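Local atomic coordinates of glycosyltransferase (Streptomyces halstedii, PDB entry 3WAD), a protein that belongs to the GT-B glycosyltransferases, enzymes built from two Rossmann-like domains that face each other across a cleft. Residues A388-Q391 with I392-E395. Sequence-based numbering, arbitrary orientation.
Sequences AAEQ and IQKE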
loop_
_atom_site.group_PDB
_atom_site.type_symbol
_atom_site.label_atom_id
_atom_site.label_comp_id
_atom_site.label_asym_id
_atom_site.label_seq_id
_atom_site.Cartn_x
_atom_site.Cartn_y
_atom_site.Cartn_z
ATOM N N ALA B 388 24.930 15.661 14.089
ATOM C CA ALA B 388 23.700 16.398 14.226
ATOM C C ALA B 388 22.516 15.716 13.433
ATOM O O ALA B 388 21.383 15.621 13.940
ATOM C CB ALA B 388 23.923 17.795 13.736
ATOM N N ALA B 389 22.804 15.215 12.226
ATOM C CA ALA B 389 21.793 14.530 11.390
ATOM C C ALA B 389 21.332 13.245 12.091
ATOM O O ALA B 389 20.138 12.860 12.087
ATOM C CB ALA B 389 22.368 14.205 10.004
ATOM N N GLU B 390 22.297 12.550 12.675
ATOM C CA GLU B 390 21.986 11.343 13.444
ATOM C C GLU B 390 21.195 11.607 14.716
ATOM O O GLU B 390 20.334 10.827 15.076
ATOM C CB GLU B 390 23.253 10.580 13.725
ATOM C CG GLU B 390 23.946 10.203 12.498
ATOM C CD GLU B 390 24.261 8.744 12.512
ATOM O OE1 GLU B 390 25.411 8.363 12.876
ATOM O OE2 GLU B 390 23.327 7.977 12.183
ATOM N N GLN B 391 21.456 12.725 15.363
ATOM C CA GLN B 391 20.738 13.091 16.566
ATOM C C GLN B 391 19.272 13.337 16.193
ATOM O O GLN B 391 18.321 12.912 16.892
ATOM C CB GLN B 391 21.344 14.385 17.192
ATOM C CG GLN B 391 20.656 14.850 18.482
ATOM C CD GLN B 391 20.462 13.672 19.463
ATOM O OE1 GLN B 391 21.334 12.793 19.570
ATOM N NE2 GLN B 391 19.338 13.659 20.188
ATOM N N ILE B 392 19.099 14.115 15.126
ATOM C CA ILE B 392 17.764 14.321 14.544
ATOM C C ILE B 392 17.030 12.989 14.260
ATOM O O ILE B 392 15.824 12.869 14.569
ATOM C CB ILE B 392 17.834 15.295 13.302
ATOM C CG1 ILE B 392 18.396 16.626 13.836
ATOM C CG2 ILE B 392 16.440 15.455 12.652
ATOM C CD1 ILE B 392 18.450 17.781 12.911
ATOM N N GLN B 393 17.751 12.027 13.707
ATOM C CA GLN B 393 17.212 10.721 13.331
ATOM C C GLN B 393 16.750 9.952 14.564
ATOM O O GLN B 393 15.664 9.386 14.568
ATOM C CB GLN B 393 18.238 9.926 12.538
ATOM C CG GLN B 393 17.826 8.483 12.106
ATOM C CD GLN B 393 19.055 7.678 11.615
ATOM O OE1 GLN B 393 20.165 7.926 12.023
ATOM N NE2 GLN B 393 18.844 6.743 10.729
ATOM N N LYS B 394 17.587 9.979 15.622
ATOM C CA LYS B 394 17.240 9.389 16.925
ATOM C C LYS B 394 15.916 9.933 17.510
ATOM O O LYS B 394 15.068 9.125 17.884
ATOM C CB LYS B 394 18.467 9.505 17.874
ATOM C CG LYS B 394 18.184 9.229 19.327
ATOM C CD LYS B 394 19.447 9.524 20.227
ATOM C CE LYS B 394 19.125 9.211 21.710
ATOM N NZ LYS B 394 20.134 8.287 22.378
ATOM N N GLU B 395 15.712 11.242 17.544
ATOM C CA GLU B 395 14.507 11.856 18.022
ATOM C C GLU B 395 13.279 11.589 17.133
ATOM O O GLU B 395 12.119 11.601 17.595
ATOM C CB GLU B 395 14.695 13.381 18.098
ATOM C CG GLU B 395 15.831 13.834 19.067
ATOM C CD GLU B 395 16.224 15.291 18.911
ATOM O OE1 GLU B 395 15.373 16.130 18.597
ATOM O OE2 GLU B 395 17.406 15.624 19.129
#
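In Gln391 the first torsion sets CG opposite the backbone N and a bend at chi2 (47°) turns the amide along the helix, whereas Glu395 directs CG opposite its carbonyl carbon (chi1 -61°), back toward Gln391. The two side chains thus meet one helical turn apart within helix 384-397, a worked example of i to i+4 pairing. Gln391 NE2 donates to Glu395 OE2 at 3.0 Å, with an N-H...O angle of 158°. The carboxylate oxygen lies close to the amide plane and accepts the hydrogen bond on its anti lone pair, directed away from the other carboxylate oxygen, Glu395 OE1. Glu395 OE2 also rests 3.4 Å from Gln391 CG, so the carboxylate touches the aliphatic part of the glutamine as well as its amide. Beneath this pair Glu395 N donates to Gln391 O at 3.2 Å, giving the two residues a second, backbone link. The methylene CD of Lys394 lies 3.8 Å from OE1 of Gln391, beside the amide.

On another side of the helix Glu390 and Gln393 run side by side. Glu390 OE2 and Gln393 OE1, both acceptors, stand 3.2 Å apart without a hydrogen bond, while Gln393 NE2 donates to the carbonyl of Arg331. Buried Ile392 packs on Trp212, from a loop of the N-terminal half, and on Ala358 of its own half, so the helix meets both parts of the chain.

Glu395 OE2 also forms a salt bridge with Arg356, a residue that the side chain of Gln391 also touches. One oxygen therefore serves both an amide and a guanidinium group, an arrangement that would favour a negatively charged carboxylate and restrict its rotation.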